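Local atomic coordinates of chitin binding protein (Tectaria macrodonta, PDB entry 6IF7), a protein that binds copper and probably chitin and is possibly a lytic polysaccharide monooxygenase of family AA10, an insecticidal protein made by a fern. Residues E17-P22 / A38-N43; A101-F106 / W165-S170; D75-D80 / T119-W124. One frame throughout, in Å; residues are numbered along the deposited sequence.

Contact 1 of 3, residues E17-P22 / A38-N43; sequences ENPERP and AFYDWN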
loop_
_atom_site.group_PDB
_atom_site.type_symbol
_atom_site.label_atom_id
_atom_site.label_comp_id
_atom_site.label_asym_id
_atom_site.label_seq_id
_atom_site.Cartn_x
_atom_site.Cartn_y
_atom_site.Cartn_z
ATOM N N GLU A 17 13.554 -3.368 -7.426
ATOM C CA GLU A 17 14.719 -4.187 -7.113
ATOM C C GLU A 17 15.019 -5.253 -8.180
ATOM O O GLU A 17 16.018 -5.945 -8.045
ATOM C CB GLU A 17 14.539 -4.870 -5.770
ATOM C CG GLU A 17 14.448 -3.922 -4.604
ATOM C CD GLU A 17 14.373 -4.662 -3.284
ATOM O OE1 GLU A 17 14.535 -5.899 -3.313
ATOM O OE2 GLU A 17 14.161 -4.020 -2.225
ATOM N N ASN A 18 14.178 -5.364 -9.219
ATOM C CA ASN A 18 14.299 -6.352 -10.313
ATOM C C ASN A 18 13.771 -7.750 -9.912
ATOM O O ASN A 18 14.438 -8.489 -9.174
ATOM C CB ASN A 18 15.726 -6.384 -10.909
ATOM C CG ASN A 18 15.943 -7.510 -11.905
ATOM O OD1 ASN A 18 15.043 -7.932 -12.635
ATOM N ND2 ASN A 18 17.176 -8.005 -11.931
ATOM N N PRO A 19 12.555 -8.103 -10.383
ATOM C CA PRO A 19 11.986 -9.437 -10.117
ATOM C C PRO A 19 12.880 -10.621 -10.551
ATOM O O PRO A 19 12.801 -11.678 -9.937
ATOM C CB PRO A 19 10.673 -9.444 -10.935
ATOM C CG PRO A 19 10.348 -8.002 -11.177
ATOM C CD PRO A 19 11.659 -7.285 -11.229
ATOM N N GLU A 20 13.716 -10.438 -11.578
ATOM C CA GLU A 20 14.633 -11.498 -12.025
ATOM C C GLU A 20 15.721 -11.831 -11.019
ATOM O O GLU A 20 16.240 -12.933 -11.056
ATOM C CB GLU A 20 15.304 -11.149 -13.373
ATOM C CG GLU A 20 14.349 -10.907 -14.539
ATOM C CD GLU A 20 13.309 -12.009 -14.696
ATOM O OE1 GLU A 20 13.659 -13.196 -14.519
ATOM O OE2 GLU A 20 12.138 -11.704 -14.998
ATOM N N ARG A 21 16.095 -10.885 -10.156
ATOM C CA ARG A 21 17.161 -11.119 -9.186
ATOM C C ARG A 21 17.066 -10.106 -8.044
ATOM O O ARG A 21 17.856 -9.148 -7.982
ATOM C CB ARG A 21 18.533 -11.046 -9.874
ATOM C CG ARG A 21 19.599 -11.752 -9.063
ATOM C CD ARG A 21 20.973 -11.558 -9.649
ATOM N NE ARG A 21 21.952 -12.209 -8.798
ATOM C CZ ARG A 21 23.272 -12.254 -9.009
ATOM N NH1 ARG A 21 23.832 -11.668 -10.070
ATOM N NH2 ARG A 21 24.036 -12.894 -8.124
ATOM N N PRO A 22 16.105 -10.319 -7.128
ATOM C CA PRO A 22 15.791 -9.332 -6.098
ATOM C C PRO A 22 16.933 -9.133 -5.112
ATOM O O PRO A 22 17.676 -10.068 -4.852
ATOM C CB PRO A 22 14.579 -9.948 -5.382
ATOM C CG PRO A 22 14.048 -10.983 -6.309
ATOM C CD PRO A 22 15.248 -11.515 -7.000
ATOM N N ALA A 38 3.819 -11.405 -11.275
ATOM C CA ALA A 38 3.055 -10.587 -10.320
ATOM C C ALA A 38 3.676 -9.188 -10.135
ATOM O O ALA A 38 2.953 -8.176 -10.090
ATOM C CB ALA A 38 2.959 -11.296 -8.976
ATOM N N PHE A 39 5.011 -9.148 -10.072
ATOM C CA PHE A 39 5.758 -7.909 -9.825
ATOM C C PHE A 39 5.963 -7.023 -11.039
ATOM O O PHE A 39 6.053 -5.809 -10.896
ATOM C CB PHE A 39 7.074 -8.201 -9.109
ATOM C CG PHE A 39 6.861 -8.735 -7.729
ATOM C CD1 PHE A 39 6.687 -7.870 -6.649
ATOM C CD2 PHE A 39 6.724 -10.109 -7.514
ATOM C CE1 PHE A 39 6.425 -8.375 -5.385
ATOM C CE2 PHE A 39 6.457 -10.616 -6.251
ATOM C CZ PHE A 39 6.311 -9.754 -5.183
ATOM N N TYR A 40 6.001 -7.609 -12.231
ATOM C CA TYR A 40 5.864 -6.811 -13.433
ATOM C C TYR A 40 4.444 -6.254 -13.548
ATOM O O TYR A 40 4.263 -5.239 -14.184
ATOM C CB TYR A 40 6.237 -7.605 -14.683
ATOM C CG TYR A 40 7.689 -8.017 -14.713
ATOM C CD1 TYR A 40 8.696 -7.059 -14.749
ATOM C CD2 TYR A 40 8.054 -9.361 -14.689
ATOM C CE1 TYR A 40 10.033 -7.425 -14.791
ATOM C CE2 TYR A 40 9.381 -9.741 -14.736
ATOM C CZ TYR A 40 10.363 -8.762 -14.785
ATOM O OH TYR A 40 11.680 -9.124 -14.778
ATOM N N ASP A 41 3.459 -6.915 -12.928
ATOM C CA ASP A 41 2.093 -6.381 -12.778
ATOM C C ASP A 41 1.878 -5.661 -11.435
ATOM O O ASP A 41 0.802 -5.790 -10.810
ATOM C CB ASP A 41 1.056 -7.509 -12.901
ATOM C CG ASP A 41 1.214 -8.337 -14.167
ATOM O OD1 ASP A 41 1.886 -7.875 -15.111
ATOM O OD2 ASP A 41 0.670 -9.454 -14.198
ATOM N N TRP A 42 2.874 -4.871 -11.008
ATOM C CA TRP A 42 2.825 -4.155 -9.707
ATOM C C TRP A 42 1.669 -3.149 -9.638
ATOM O O TRP A 42 1.195 -2.784 -8.539
ATOM C CB TRP A 42 4.162 -3.448 -9.392
ATOM C CG TRP A 42 4.528 -2.430 -10.417
ATOM C CD1 TRP A 42 5.285 -2.632 -11.523
ATOM C CD2 TRP A 42 4.100 -1.070 -10.465
ATOM N NE1 TRP A 42 5.388 -1.468 -12.254
ATOM C CE2 TRP A 42 4.660 -0.494 -11.626
ATOM C CE3 TRP A 42 3.319 -0.269 -9.628
ATOM C CZ2 TRP A 42 4.456 0.837 -11.973
ATOM C CZ3 TRP A 42 3.132 1.076 -9.971
ATOM C CH2 TRP A 42 3.691 1.607 -11.123
ATOM N N ASN A 43 1.220 -2.707 -10.807
ATOM C CA ASN A 43 0.182 -1.683 -10.903
ATOM C C ASN A 43 -1.252 -2.213 -10.870
ATOM O O ASN A 43 -2.205 -1.442 -11.048
ATOM C CB ASN A 43 0.413 -0.833 -12.170
ATOM C CG ASN A 43 0.309 -1.644 -13.459
ATOM O OD1 ASN A 43 0.246 -2.869 -13.441
ATOM N ND2 ASN A 43 0.307 -0.949 -14.586
#
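The phenol of Tyr40 reaches from the end of helix 36-40 to the turn at Asn18 to Arg21 and is met there in two ways, over a face by Pro19 and at its edge by Glu20. Pro19 lays its CG on the ring, 3.8 Å from the centroid of Tyr40 and 19° off the ring normal, a CH-pi contact displaced toward the CE1-CZ side; CB and CD of the same proline flank that atom over the rim. Glu20 crosses the phenol at about a right angle, yet its carboxylate is turned to within 16° of the ring plane. Its chain bends back at chi2 (-50°), which brings OE2 up to the hydroxyl: Tyr40 OH donates to Glu20 OE2 over 2.6 Å, on the anti lone pair of that oxygen. Two bonds shape the turn that carries Pro19 and Glu20: Arg21 N to Asn18 O in a type I turn, and Glu20 N to the side-chain OD1 of Asn18 at 3.0 Å, an Asx turn, the donor standing above the amide carbonyl plane. Phe39 adds its CB, 3.9 Å from Pro19 CG, while its ring leads off toward the protein interior. An alanine in place of Tyr40 would probably leave Glu20 OE2 without its hydroxyl donor and uncover the face of Pro19 that the phenol now blankets. The contact ties the loop after helix 10-16 to the C-terminal end of helix 36-40. Pro19 and Glu20 also touch Thr36 on that helix, Tyr40 lies against Arg15 of helix 10-16, and the side chain of Phe39 touches Cys14 of helix 10-16 and Val31 of helix 25-34, so that three helices converge here.

Contact 2 of 3, residues A101-F106 / W165-S170; sequences AAHLGF and WQRTDS. With CU (copper (II) ion), chain C; NAG (2-acetamido-2-deoxy-beta-D-glucopyranose), chain B; NAG (2-acetamido-2-deoxy-beta-D-glucopyranose), chain D; SO4 (sulfate ion), chain E.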
loop_
_atom_site.group_PDB
_atom_site.type_symbol
_atom_site.label_atom_id
_atom_site.label_comp_id
_atom_site.label_asym_id
_atom_site.label_seq_id
_atom_site.Cartn_x
_atom_site.Cartn_y
_atom_site.Cartn_z
ATOM N N ALA A 101 -1.974 4.516 -15.365
ATOM C CA ALA A 101 -3.200 5.014 -15.997
ATOM C C ALA A 101 -4.036 5.690 -14.919
ATOM O O ALA A 101 -4.443 5.037 -13.948
ATOM C CB ALA A 101 -3.987 3.859 -16.620
ATOM N N ALA A 102 -4.258 6.993 -15.073
ATOM C CA ALA A 102 -5.059 7.776 -14.125
ATOM C C ALA A 102 -6.513 7.335 -14.213
ATOM O O ALA A 102 -6.941 6.826 -15.248
ATOM C CB ALA A 102 -4.936 9.258 -14.420
ATOM N N HIS A 103 -7.258 7.506 -13.122
ATOM C CA HIS A 103 -8.694 7.200 -13.103
ATOM C C HIS A 103 -9.435 8.227 -12.285
ATOM O O HIS A 103 -8.845 8.902 -11.447
ATOM C CB HIS A 103 -9.023 5.810 -12.520
ATOM C CG HIS A 103 -8.490 4.664 -13.321
ATOM N ND1 HIS A 103 -8.572 4.610 -14.693
ATOM C CD2 HIS A 103 -7.867 3.525 -12.936
ATOM C CE1 HIS A 103 -8.015 3.492 -15.121
ATOM N NE2 HIS A 103 -7.578 2.815 -14.074
ATOM N N LEU A 104 -10.744 8.311 -12.533
ATOM C CA LEU A 104 -11.667 9.001 -11.653
ATOM C C LEU A 104 -11.814 8.132 -10.420
ATOM O O LEU A 104 -12.288 6.997 -10.514
ATOM C CB LEU A 104 -13.032 9.191 -12.308
ATOM C CG LEU A 104 -13.027 10.080 -13.544
ATOM C CD1 LEU A 104 -14.321 9.888 -14.340
ATOM C CD2 LEU A 104 -12.814 11.532 -13.133
ATOM N N GLY A 105 -11.403 8.656 -9.268
ATOM C CA GLY A 105 -11.520 7.901 -8.018
ATOM C C GLY A 105 -11.033 8.681 -6.814
ATOM O O GLY A 105 -10.585 9.819 -6.930
ATOM N N PHE A 106 -11.133 8.050 -5.654
ATOM C CA PHE A 106 -10.663 8.649 -4.400
ATOM C C PHE A 106 -9.755 7.696 -3.653
ATOM O O PHE A 106 -9.873 6.474 -3.784
ATOM C CB PHE A 106 -11.839 9.089 -3.509
ATOM C CG PHE A 106 -12.737 7.967 -3.042
ATOM C CD1 PHE A 106 -12.454 7.255 -1.869
ATOM C CD2 PHE A 106 -13.919 7.679 -3.719
ATOM C CE1 PHE A 106 -13.306 6.256 -1.422
ATOM C CE2 PHE A 106 -14.784 6.678 -3.265
ATOM C CZ PHE A 106 -14.474 5.962 -2.121
ATOM N N TRP A 165 -7.584 2.809 -3.323
ATOM C CA TRP A 165 -7.986 3.709 -4.429
ATOM C C TRP A 165 -9.276 3.170 -5.035
ATOM O O TRP A 165 -9.239 2.209 -5.810
ATOM C CB TRP A 165 -6.865 3.768 -5.481
ATOM C CG TRP A 165 -7.058 4.717 -6.656
ATOM C CD1 TRP A 165 -7.860 5.817 -6.706
ATOM C CD2 TRP A 165 -6.353 4.679 -7.916
ATOM N NE1 TRP A 165 -7.733 6.442 -7.932
ATOM C CE2 TRP A 165 -6.808 5.765 -8.685
ATOM C CE3 TRP A 165 -5.397 3.804 -8.474
ATOM C CZ2 TRP A 165 -6.331 6.024 -9.988
ATOM C CZ3 TRP A 165 -4.936 4.051 -9.764
ATOM C CH2 TRP A 165 -5.396 5.160 -10.507
ATOM N N GLN A 166 -10.415 3.757 -4.655
ATOM C CA GLN A 166 -11.734 3.350 -5.178
ATOM C C GLN A 166 -12.118 4.249 -6.375
ATOM O O GLN A 166 -12.184 5.472 -6.255
ATOM C CB GLN A 166 -12.793 3.414 -4.055
ATOM C CG GLN A 166 -14.224 3.030 -4.451
ATOM C CD GLN A 166 -14.377 1.594 -4.971
ATOM O OE1 GLN A 166 -14.362 0.636 -4.206
ATOM N NE2 GLN A 166 -14.551 1.453 -6.273
ATOM N N ARG A 167 -12.343 3.641 -7.535
ATOM C CA ARG A 167 -12.833 4.388 -8.705
ATOM C C ARG A 167 -14.276 4.813 -8.537
ATOM O O ARG A 167 -15.036 4.132 -7.862
ATOM C CB ARG A 167 -12.694 3.565 -9.980
ATOM C CG ARG A 167 -11.255 3.489 -10.414
ATOM C CD ARG A 167 -11.085 2.565 -11.575
ATOM N NE ARG A 167 -11.747 3.076 -12.764
ATOM C CZ ARG A 167 -11.642 2.526 -13.967
ATOM N NH1 ARG A 167 -10.898 1.451 -14.169
ATOM N NH2 ARG A 167 -12.291 3.070 -14.981
ATOM N N THR A 168 -14.624 5.946 -9.141
ATOM C CA THR A 168 -15.998 6.507 -9.112
ATOM C C THR A 168 -16.817 6.235 -10.377
ATOM O O THR A 168 -18.046 6.365 -10.351
ATOM C CB THR A 168 -15.964 8.023 -8.886
ATOM O OG1 THR A 168 -15.159 8.640 -9.895
ATOM C CG2 THR A 168 -15.381 8.332 -7.522
ATOM N N ASP A 169 -16.140 5.869 -11.464
ATOM C CA ASP A 169 -16.782 5.468 -12.725
ATOM C C ASP A 169 -16.819 3.945 -12.890
ATOM O O ASP A 169 -17.141 3.438 -13.963
ATOM C CB ASP A 169 -16.020 6.075 -13.901
ATOM C CG ASP A 169 -14.561 5.681 -13.911
ATOM O OD1 ASP A 169 -14.107 4.930 -13.008
ATOM O OD2 ASP A 169 -13.843 6.158 -14.794
ATOM N N SER A 170 -16.492 3.216 -11.827
ATOM C CA SER A 170 -16.239 1.787 -11.902
ATOM C C SER A 170 -16.207 1.199 -10.494
ATOM O O SER A 170 -15.785 1.877 -9.562
ATOM C CB SER A 170 -14.873 1.565 -12.539
ATOM O OG SER A 170 -14.470 0.210 -12.433
HETATM CU CU CU C . -6.207 1.234 -14.133
HETATM C C1 NAG B . -14.012 8.881 1.356
HETATM C C2 NAG B . -15.104 8.167 2.147
HETATM C C3 NAG B . -16.062 7.544 1.172
HETATM C C4 NAG B . -16.662 8.604 0.276
HETATM C C5 NAG B . -15.555 9.326 -0.472
HETATM C C6 NAG B . -16.131 10.483 -1.263
HETATM C C7 NAG B . -14.578 7.138 4.287
HETATM C C8 NAG B . -13.985 5.946 4.969
HETATM N N2 NAG B . -14.557 7.101 2.973
HETATM O O3 NAG B . -17.109 6.883 1.905
HETATM O O4 NAG B . -17.560 7.966 -0.632
HETATM O O5 NAG B . -14.614 9.832 0.463
HETATM O O6 NAG B . -15.051 11.170 -1.896
HETATM O O7 NAG B . -15.057 8.064 4.891
HETATM C C1 NAG D . -18.843 8.585 -0.699
HETATM C C2 NAG D . -19.621 7.985 -1.869
HETATM C C3 NAG D . -21.010 8.591 -1.949
HETATM C C4 NAG D . -21.701 8.578 -0.594
HETATM C C5 NAG D . -20.810 9.124 0.514
HETATM C C6 NAG D . -21.598 9.067 1.820
HETATM C C7 NAG D . -18.581 7.119 -3.922
HETATM C C8 NAG D . -18.026 7.442 -5.271
HETATM N N2 NAG D . -18.959 8.160 -3.153
HETATM O O3 NAG D . -21.768 7.778 -2.824
HETATM O O4 NAG D . -22.891 9.358 -0.643
HETATM O O5 NAG D . -19.585 8.367 0.502
HETATM O O6 NAG D . -20.728 9.137 2.925
HETATM O O7 NAG D . -18.693 5.951 -3.591
HETATM S S SO4 E . -10.260 1.063 -17.649
HETATM O O1 SO4 E . -9.763 0.664 -18.987
HETATM O O2 SO4 E . -11.394 0.173 -17.271
HETATM O O3 SO4 E . -10.702 2.485 -17.670
HETATM O O4 SO4 E . -9.151 0.922 -16.677
HETATM O O HOH W 1 -8.282 9.451 -8.570
HETATM O O HOH W 2 -11.623 7.117 -14.868
#
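Phe106 N donates to Gln166 O over 2.8 Å, at 159° the shortest polar bond between the segments; Gln166 N returns one to Phe106 O at 2.9 Å, and Thr168 N adds a third to Leu104 O. Nearer the copper, with Arg167 bent at chi3 (66°), the guanidinium lies flat on the ring of His103, centres 3.8 Å apart and planes at 11°. Ala101 O sits over the opposite face of the imidazole, and His103 NE2 binds copper at 2.1 Å. Arg167 NE and NH2 both grip Asp169 OD1, a side-on salt bridge in which NE, at 3.0 Å from OD1, comes on the syn side and NH2 from above the carboxylate plane. Arg167 also pairs with Glu172, and a sulfate, probably from the crystallisation liquor, meets its outer nitrogens. This cation beside a copper ligand would probably influence the electrostatics of the site, which His1 completes in the histidine brace known from lytic polysaccharide monooxygenases. Trp165 supports the same loop from within, its ring edge against the backbone of Ala101 and His103; its NE1 donates to a water that lies within hydrogen-bonding distance of His103 O and Gly105 O. Farther along the strand, Phe106 is sandwiched: Gln166 CB lies over one face, 3.9 Å from the centroid, and an N-acetylglucosamine of the bound glycan covers the other. Thr168 CG2 touches the next sugar. The start of strand 105-111 thus pairs antiparallel with the end of strand 159-167, which strand 173-182 borders on its other side, while strand 133-136 flanks Phe106.

Contact 3 of 3, residues D75-D80 / T119-W124; sequences DLARSD and TVPLKW. With SO4 (sulfate ion), chain F.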
loop_
_atom_site.group_PDB
_atom_site.type_symbol
_atom_site.label_atom_id
_atom_site.label_comp_id
_atom_site.label_asym_id
_atom_site.label_seq_id
_atom_site.Cartn_x
_atom_site.Cartn_y
_atom_site.Cartn_z
ATOM N N ASP A 75 1.897 -10.475 1.325
ATOM C CA ASP A 75 1.327 -10.705 2.638
ATOM C C ASP A 75 2.354 -11.184 3.692
ATOM O O ASP A 75 2.017 -11.335 4.860
ATOM C CB ASP A 75 0.160 -11.679 2.533
ATOM C CG ASP A 75 -1.008 -11.132 1.686
ATOM O OD1 ASP A 75 -1.326 -9.904 1.770
ATOM O OD2 ASP A 75 -1.619 -11.953 0.949
ATOM N N LEU A 76 3.601 -11.400 3.300
ATOM C CA LEU A 76 4.575 -11.899 4.220
ATOM C C LEU A 76 4.715 -10.917 5.378
ATOM O O LEU A 76 4.789 -9.695 5.174
ATOM C CB LEU A 76 5.912 -12.120 3.516
ATOM C CG LEU A 76 5.988 -13.236 2.460
ATOM C CD1 LEU A 76 7.345 -13.227 1.778
ATOM C CD2 LEU A 76 5.720 -14.602 3.062
ATOM N N ALA A 77 4.702 -11.459 6.588
ATOM C CA ALA A 77 4.792 -10.666 7.806
ATOM C C ALA A 77 6.229 -10.717 8.268
ATOM O O ALA A 77 6.583 -11.507 9.135
ATOM C CB ALA A 77 3.837 -11.201 8.872
ATOM N N ARG A 78 7.060 -9.885 7.656
ATOM C CA ARG A 78 8.481 -9.839 7.980
ATOM C C ARG A 78 8.827 -8.555 8.706
ATOM O O ARG A 78 8.189 -7.514 8.489
ATOM C CB ARG A 78 9.321 -9.944 6.721
ATOM C CG ARG A 78 8.986 -11.187 5.906
ATOM C CD ARG A 78 9.790 -11.276 4.643
ATOM N NE ARG A 78 11.228 -11.208 4.893
ATOM C CZ ARG A 78 12.096 -12.217 4.805
ATOM N NH1 ARG A 78 11.725 -13.445 4.491
ATOM N NH2 ARG A 78 13.380 -11.986 5.040
ATOM N N SER A 79 9.857 -8.660 9.551
ATOM C CA SER A 79 10.442 -7.540 10.256
ATOM C C SER A 79 11.392 -6.765 9.388
ATOM O O SER A 79 11.799 -5.721 9.786
ATOM C CB SER A 79 11.234 -7.990 11.514
ATOM O OG SER A 79 11.042 -9.355 11.811
ATOM N N ASP A 80 11.767 -7.260 8.220
ATOM C CA ASP A 80 12.827 -6.599 7.433
ATOM C C ASP A 80 12.348 -6.014 6.090
ATOM O O ASP A 80 13.173 -5.737 5.231
ATOM C CB ASP A 80 13.990 -7.582 7.211
ATOM C CG ASP A 80 13.554 -8.839 6.443
ATOM O OD1 ASP A 80 12.335 -8.994 6.142
ATOM O OD2 ASP A 80 14.419 -9.668 6.138
ATOM N N THR A 119 5.776 -8.592 12.500
ATOM C CA THR A 119 5.924 -10.042 12.532
ATOM C C THR A 119 4.591 -10.808 12.520
ATOM O O THR A 119 4.576 -12.043 12.355
ATOM C CB THR A 119 6.812 -10.442 13.751
ATOM O OG1 THR A 119 6.382 -9.762 14.943
ATOM C CG2 THR A 119 8.299 -10.025 13.490
ATOM N N VAL A 120 3.468 -10.093 12.674
ATOM C CA VAL A 120 2.139 -10.706 12.585
ATOM C C VAL A 120 1.465 -10.287 11.276
ATOM O O VAL A 120 1.464 -9.100 10.976
ATOM C CB VAL A 120 1.257 -10.279 13.781
ATOM C CG1 VAL A 120 -0.114 -10.948 13.727
ATOM C CG2 VAL A 120 1.947 -10.585 15.114
ATOM N N PRO A 121 0.866 -11.252 10.512
ATOM C CA PRO A 121 0.065 -10.911 9.324
ATOM C C PRO A 121 -0.965 -9.806 9.583
ATOM O O PRO A 121 -1.539 -9.730 10.677
ATOM C CB PRO A 121 -0.629 -12.240 8.964
ATOM C CG PRO A 121 0.288 -13.300 9.475
ATOM C CD PRO A 121 0.878 -12.722 10.737
ATOM N N LEU A 122 -1.156 -8.937 8.589
ATOM C CA LEU A 122 -1.993 -7.759 8.734
ATOM C C LEU A 122 -3.466 -8.135 8.645
ATOM O O LEU A 122 -3.893 -8.777 7.677
ATOM C CB LEU A 122 -1.672 -6.731 7.652
ATOM C CG LEU A 122 -2.261 -5.326 7.853
ATOM C CD1 LEU A 122 -1.621 -4.595 9.030
ATOM C CD2 LEU A 122 -2.094 -4.512 6.566
ATOM N N LYS A 123 -4.216 -7.692 9.652
ATOM C CA LYS A 123 -5.636 -7.985 9.831
ATOM C C LYS A 123 -6.332 -6.643 9.794
ATOM O O LYS A 123 -5.687 -5.632 9.982
ATOM C CB LYS A 123 -5.858 -8.679 11.182
ATOM C CG LYS A 123 -5.045 -9.963 11.346
ATOM C CD LYS A 123 -4.840 -10.369 12.800
ATOM C CE LYS A 123 -3.763 -9.540 13.523
ATOM N NZ LYS A 123 -3.410 -10.212 14.808
ATOM N N TRP A 124 -7.628 -6.605 9.526
ATOM C CA TRP A 124 -8.337 -5.323 9.458
ATOM C C TRP A 124 -8.251 -4.541 10.772
ATOM O O TRP A 124 -8.086 -3.330 10.768
ATOM C CB TRP A 124 -9.793 -5.520 9.018
ATOM C CG TRP A 124 -9.900 -5.694 7.548
ATOM C CD1 TRP A 124 -10.084 -6.874 6.860
ATOM C CD2 TRP A 124 -9.777 -4.666 6.557
ATOM N NE1 TRP A 124 -10.099 -6.629 5.499
ATOM C CE2 TRP A 124 -9.926 -5.280 5.293
ATOM C CE3 TRP A 124 -9.578 -3.269 6.617
ATOM C CZ2 TRP A 124 -9.864 -4.550 4.096
ATOM C CZ3 TRP A 124 -9.531 -2.543 5.441
ATOM C CH2 TRP A 124 -9.664 -3.178 4.194
HETATM S S SO4 F . 14.648 -15.738 4.632
HETATM O O1 SO4 F . 14.210 -17.070 5.130
HETATM O O2 SO4 F . 13.584 -15.174 3.767
HETATM O O3 SO4 F . 14.974 -14.860 5.769
HETATM O O4 SO4 F . 15.882 -15.898 3.837
HETATM O O HOH W 3 0.249 -9.380 6.002
#
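Ala77 drives its methyl into the backbone of the opposite loop, with no direct hydrogen bond between the two segments: CB stands 3.4 Å from Pro121 N and about as near Val120 C, facing the peptide link itself. Pro121 CD closes over the same methyl at 3.8 Å, and Thr119 O borders it. At the outer end Ser79 OG lies 3.3 Å from Thr119 CG2, a methyl carried beside the backbone N while OG1 turns away. At the inner end one water spans the loops, donating to Asp75 O and accepting from Leu122 N at 3.0 Å. Arg78 points away from the contact and folds back on its own segment, bent at chi3 (55°). Arg78 NE bonds Asp80 OD1 and NH2 bonds OD2, the second over 2.8 Å; each oxygen accepts on its syn lone pair, nearly in the guanidinium plane. NH1 donates to a sulfate, probably from the crystallisation liquor. With Leu76 and Arg78 resting on helix 25-34 and Leu122 bonded to Gly61, this is a surface meeting of two long connecting loops, those leading to strands 84-86 and 133-136 in the beta-sandwich core characteristic of AA10 proteins.

The three contacts share one chain but none touches another. Contact 2 holds the copper ligand His103 and, through Phe106 and Thr168, part of the glycan pocket. The centre of contact 1 is about 24 Å from that of contact 2, although nearest atoms come to about 6 Å, and the side chain of Tyr40 is about 11 Å from that of His1, the other copper ligand. Contact 3 is remote from both sites, about 28 Å from contact 2 between centres and across the chain's centre from it. Helix 25-34 relates contacts 1 and 3, whose centres are about 20 Å apart: Phe39 packs on it from one, Leu76 and Arg78 from the other.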